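PDB 3LTO: mevalonate diphosphate decarboxylase, which probably catalyses the ATP-dependent decarboxylation of mevalonate diphosphate to isopentenyl diphosphate, a step of isoprenoid synthesis. Local coordinates for residues S69-A72 with Q73-I77; D78-V81 with R82-Y86. All blocks are in the same frame, centred on the assembly; numbering follows the deposited sequence.

Contact 1: residues S69-A72 with Q73-I77; sequences SVEA and QKRFI. With SO4 (sulfate ion), chain E.
Glu71 and Lys74 form a salt bridge one turn apart, in the first turn of helix 71-87. Their side chains run side by side and point the same way. Glu71 can be followed outward from the backbone. Its CB lies against the sulfate, 3.4 Å from O4. CG stands anti to the backbone N (chi1 -163°), beside the carbonyl carbon. The chain then bends at chi2 (52°), and this turns the carboxylate back toward the next turn. There OE2 meets Lys74 NZ at 3.1 Å. The ammonium comes to the syn side of the carboxylate, but 29° out of its plane. OE2 also lies 3.9 Å from Arg75 CG, so it faces carbon as well as charge. Lys74 reaches the acid by bending at chi3 and chi4.

Arg75 runs alongside Glu71, but its charged end does not touch the acid; its NH2 bonds to Gly146 O. Phe76 turns inward and meets Phe114 edge-to-face and the ring of Trp55.

The backbone begins its helical bonding here. Lys74 N bonds to Val70 O at 2.8 Å, and Phe76 N to Ala72 O at 3.1 Å. Glu71 N points the same way but, with no earlier turn to bond, donates to sulfate O4 at 3.1 Å.

The sulfate, probably from the crystallisation liquor, therefore sits at the N-terminal end of the helix. The positive end of the helix dipole would favour an anion there. It would probably also favour the negative charge of Glu71, while Lys74 would offset part of that charge on this largely exposed surface.

Contact 2: residues D78-V81 with R82-Y86; sequences DHLV and RLKEY
His79 and Arg82 meet edge to edge through a hydrogen bond from Arg82 NH1 to His79 ND1, 3.1 Å long. Each nitrogen lies almost in the plane of the other group, although the ring and guanidinium planes are 46° apart. The N-H...N angle of 142° makes the bond rather bent. Arg82 runs extended through chi2, then turns at chi3 to bring NH1 back to the ring.

Leu83 comes over one face of the same imidazole. Its CG is beside the backbone N and anti to the carbonyl carbon (chi1 -63°). CG makes a CH-pi contact, 4.2 Å from the ring centroid, and CD1 lies 3.6 Å from NE2. NE2 itself is hydrogen-bonded to Thr118 OG1.

Farther on, Leu80 CD1 touches Lys84 CG at 4.1 Å. The lysine bends at chi3, passes Val81 and ends in a salt bridge with Asp53. Glu85 lies across Val81, with OE2 3.5 Å from CG1.

With ND1 accepting from Arg82, the proton of the ring would sit on NE2. This is consistent with a neutral imidazole that donates to Thr118, its rotation fixed by a polar partner at each nitrogen.

In the fold
The chain reaches strand 54-55 and then enters helix 71-87, where both contacts lie. Contact 1 spans the start of the helix, and contact 2 follows at once on the next turns. They are in series: neither nests in nor crosses the other, and each closes only local helical turns. Their centres are about 14 Å apart. Both rest against strand 93-99 and helix 110-129. Contact 1 also covers Trp55 of strand 54-55, whereas Leu83 and Tyr86 of contact 2 reach Leu142 of helix 136-144. The helix forms the crossover of a beta-alpha-beta unit, from strand 54-55 to the parallel strand 93-99, within the N-terminal family region.

Contact 1: residues S69-A72 with Q73-I77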
loop_
_atom_site.group_PDB
_atom_site.type_symbol
_atom_site.label_atom_id
_atom_site.label_comp_id
_atom_site.label_asym_id
_atom_site.label_seq_id
_atom_site.Cartn_x
_atom_site.Cartn_y
_atom_site.Cartn_z
ATOM N N SER A 69 5.480 8.356 -32.793
ATOM C CA SER A 69 5.311 7.243 -31.862
ATOM C C SER A 69 3.872 6.797 -31.708
ATOM O O SER A 69 2.957 7.606 -31.618
ATOM C CB SER A 69 5.835 7.600 -30.475
ATOM O OG SER A 69 4.868 8.362 -29.772
ATOM N N VAL A 70 3.691 5.492 -31.659
ATOM C CA VAL A 70 2.379 4.931 -31.488
ATOM C C VAL A 70 2.264 4.514 -30.030
ATOM O O VAL A 70 1.325 4.892 -29.338
ATOM C CB VAL A 70 2.200 3.710 -32.405
ATOM C CG1 VAL A 70 1.015 2.878 -31.945
ATOM C CG2 VAL A 70 2.008 4.179 -33.842
ATOM N N GLU A 71 3.254 3.764 -29.562
ATOM C CA GLU A 71 3.257 3.264 -28.197
ATOM C C GLU A 71 3.212 4.345 -27.124
ATOM O O GLU A 71 2.432 4.247 -26.175
ATOM C CB GLU A 71 4.472 2.365 -27.977
ATOM C CG GLU A 71 4.367 1.486 -26.744
ATOM C CD GLU A 71 3.069 0.699 -26.709
ATOM O OE1 GLU A 71 2.656 0.166 -27.765
ATOM O OE2 GLU A 71 2.471 0.608 -25.621
ATOM N N ALA A 72 4.043 5.372 -27.271
ATOM C CA ALA A 72 4.086 6.465 -26.302
ATOM C C ALA A 72 2.773 7.225 -26.292
ATOM O O ALA A 72 2.240 7.569 -25.235
ATOM C CB ALA A 72 5.222 7.423 -26.634
ATOM N N GLN A 73 2.255 7.486 -27.481
ATOM C CA GLN A 73 1.010 8.217 -27.613
ATOM C C GLN A 73 -0.147 7.428 -27.013
ATOM O O GLN A 73 -0.975 7.977 -26.299
ATOM C CB GLN A 73 0.753 8.514 -29.087
ATOM C CG GLN A 73 -0.505 9.298 -29.361
ATOM C CD GLN A 73 -0.571 9.773 -30.791
ATOM O OE1 GLN A 73 -0.004 9.150 -31.690
ATOM N NE2 GLN A 73 -1.272 10.869 -31.017
ATOM N N LYS A 74 -0.188 6.133 -27.300
ATOM C CA LYS A 74 -1.241 5.270 -26.784
ATOM C C LYS A 74 -1.317 5.314 -25.259
ATOM O O LYS A 74 -2.397 5.480 -24.688
ATOM C CB LYS A 74 -1.003 3.831 -27.232
ATOM C CG LYS A 74 -1.863 2.830 -26.510
ATOM C CD LYS A 74 -1.404 1.420 -26.799
ATOM C CE LYS A 74 -1.552 0.537 -25.584
ATOM N NZ LYS A 74 -0.477 0.837 -24.605
ATOM N N ARG A 75 -0.166 5.163 -24.611
ATOM C CA ARG A 75 -0.094 5.179 -23.155
ATOM C C ARG A 75 -0.518 6.523 -22.576
ATOM O O ARG A 75 -1.254 6.575 -21.596
ATOM C CB ARG A 75 1.336 4.876 -22.692
ATOM C CG ARG A 75 1.875 3.519 -23.112
ATOM C CD ARG A 75 1.348 2.415 -22.218
ATOM N NE ARG A 75 1.757 2.592 -20.826
ATOM C CZ ARG A 75 1.449 1.747 -19.845
ATOM N NH1 ARG A 75 0.727 0.661 -20.101
ATOM N NH2 ARG A 75 1.860 1.986 -18.607
ATOM N N PHE A 76 -0.047 7.606 -23.187
ATOM C CA PHE A 76 -0.343 8.951 -22.701
ATOM C C PHE A 76 -1.824 9.308 -22.802
ATOM O O PHE A 76 -2.399 9.846 -21.860
ATOM C CB PHE A 76 0.510 9.982 -23.461
ATOM C CG PHE A 76 0.940 11.162 -22.615
ATOM C CD1 PHE A 76 1.601 10.964 -21.403
ATOM C CD2 PHE A 76 0.700 12.467 -23.040
ATOM C CE1 PHE A 76 2.018 12.047 -20.625
ATOM C CE2 PHE A 76 1.110 13.554 -22.274
ATOM C CZ PHE A 76 1.772 13.343 -21.062
ATOM N N ILE A 77 -2.434 9.007 -23.946
ATOM C CA ILE A 77 -3.844 9.286 -24.152
ATOM C C ILE A 77 -4.686 8.381 -23.238
ATOM O O ILE A 77 -5.610 8.852 -22.566
ATOM C CB ILE A 77 -4.213 9.107 -25.650
ATOM C CG1 ILE A 77 -3.656 10.300 -26.443
ATOM C CG2 ILE A 77 -5.725 8.994 -25.830
ATOM C CD1 ILE A 77 -3.837 10.212 -27.958
HETATM S S SO4 E . 6.648 3.082 -31.471
HETATM O O1 SO4 E . 6.800 4.094 -30.439
HETATM O O2 SO4 E . 6.637 3.723 -32.801
HETATM O O3 SO4 E . 7.777 2.124 -31.394
HETATM O O4 SO4 E . 5.380 2.376 -31.266
#

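Contact 2: residues D78-V81 with R82-Y86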
loop_
_atom_site.group_PDB
_atom_site.type_symbol
_atom_site.label_atom_id
_atom_site.label_comp_id
_atom_site.label_asym_id
_atom_site.label_seq_id
_atom_site.Cartn_x
_atom_site.Cartn_y
_atom_site.Cartn_z
ATOM N N ASP A 78 -4.361 7.093 -23.189
ATOM C CA ASP A 78 -5.102 6.186 -22.312
ATOM C C ASP A 78 -5.108 6.722 -20.875
ATOM O O ASP A 78 -6.094 6.567 -20.153
ATOM C CB ASP A 78 -4.482 4.783 -22.303
ATOM C CG ASP A 78 -4.860 3.969 -23.516
ATOM O OD1 ASP A 78 -5.800 4.371 -24.237
ATOM O OD2 ASP A 78 -4.224 2.916 -23.737
ATOM N N HIS A 79 -4.009 7.344 -20.454
ATOM C CA HIS A 79 -3.950 7.867 -19.097
ATOM C C HIS A 79 -4.930 9.018 -18.926
ATOM O O HIS A 79 -5.521 9.176 -17.859
ATOM C CB HIS A 79 -2.534 8.328 -18.737
ATOM C CG HIS A 79 -2.381 8.718 -17.300
ATOM N ND1 HIS A 79 -2.593 7.834 -16.266
ATOM C CD2 HIS A 79 -2.072 9.903 -16.724
ATOM C CE1 HIS A 79 -2.424 8.456 -15.113
ATOM N NE2 HIS A 79 -2.106 9.714 -15.363
ATOM N N LEU A 80 -5.110 9.823 -19.969
ATOM C CA LEU A 80 -6.054 10.925 -19.869
ATOM C C LEU A 80 -7.454 10.332 -19.780
ATOM O O LEU A 80 -8.253 10.748 -18.944
ATOM C CB LEU A 80 -5.964 11.867 -21.078
ATOM C CG LEU A 80 -6.991 13.015 -21.053
ATOM C CD1 LEU A 80 -6.864 13.749 -19.717
ATOM C CD2 LEU A 80 -6.782 13.991 -22.227
ATOM N N VAL A 81 -7.742 9.352 -20.634
ATOM C CA VAL A 81 -9.050 8.695 -20.640
ATOM C C VAL A 81 -9.322 8.161 -19.241
ATOM O O VAL A 81 -10.401 8.351 -18.675
ATOM C CB VAL A 81 -9.080 7.516 -21.647
ATOM C CG1 VAL A 81 -10.350 6.690 -21.469
ATOM C CG2 VAL A 81 -8.992 8.054 -23.079
ATOM N N ARG A 82 -8.311 7.501 -18.690
ATOM C CA ARG A 82 -8.390 6.930 -17.356
ATOM C C ARG A 82 -8.763 8.023 -16.363
ATOM O O ARG A 82 -9.630 7.831 -15.509
ATOM C CB ARG A 82 -7.032 6.306 -16.981
ATOM C CG ARG A 82 -6.881 5.900 -15.517
ATOM C CD ARG A 82 -5.514 5.248 -15.248
ATOM N NE ARG A 82 -5.298 4.110 -16.135
ATOM C CZ ARG A 82 -4.338 4.034 -17.053
ATOM N NH1 ARG A 82 -3.472 5.030 -17.211
ATOM N NH2 ARG A 82 -4.271 2.972 -17.846
ATOM N N LEU A 83 -8.112 9.174 -16.482
ATOM C CA LEU A 83 -8.384 10.279 -15.571
ATOM C C LEU A 83 -9.784 10.847 -15.775
ATOM O O LEU A 83 -10.471 11.175 -14.812
ATOM C CB LEU A 83 -7.317 11.375 -15.730
ATOM C CG LEU A 83 -5.900 10.904 -15.373
ATOM C CD1 LEU A 83 -4.894 12.018 -15.615
ATOM C CD2 LEU A 83 -5.858 10.462 -13.917
ATOM N N LYS A 84 -10.216 10.943 -17.027
ATOM C CA LYS A 84 -11.541 11.471 -17.316
ATOM C C LYS A 84 -12.623 10.559 -16.754
ATOM O O LYS A 84 -13.642 11.025 -16.239
ATOM C CB LYS A 84 -11.733 11.640 -18.823
ATOM C CG LYS A 84 -10.855 12.711 -19.433
ATOM C CD LYS A 84 -11.223 12.965 -20.886
ATOM C CE LYS A 84 -11.020 11.726 -21.751
ATOM N NZ LYS A 84 -11.270 12.049 -23.181
ATOM N N GLU A 85 -12.399 9.255 -16.850
ATOM C CA GLU A 85 -13.368 8.300 -16.332
ATOM C C GLU A 85 -13.413 8.381 -14.809
ATOM O O GLU A 85 -14.473 8.235 -14.207
ATOM C CB GLU A 85 -13.008 6.883 -16.793
ATOM C CG GLU A 85 -12.887 6.787 -18.304
ATOM C CD GLU A 85 -12.493 5.411 -18.791
ATOM O OE1 GLU A 85 -11.655 4.751 -18.135
ATOM O OE2 GLU A 85 -13.016 5.002 -19.846
ATOM N N TYR A 86 -12.265 8.628 -14.187
ATOM C CA TYR A 86 -12.215 8.737 -12.731
ATOM C C TYR A 86 -13.127 9.883 -12.276
ATOM O O TYR A 86 -13.794 9.784 -11.248
ATOM C CB TYR A 86 -10.776 8.997 -12.269
ATOM C CG TYR A 86 -10.632 9.278 -10.785
ATOM C CD1 TYR A 86 -10.744 8.257 -9.842
ATOM C CD2 TYR A 86 -10.380 10.571 -10.326
ATOM C CE1 TYR A 86 -10.605 8.517 -8.471
ATOM C CE2 TYR A 86 -10.240 10.846 -8.963
ATOM C CZ TYR A 86 -10.352 9.815 -8.040
ATOM O OH TYR A 86 -10.205 10.086 -6.697
#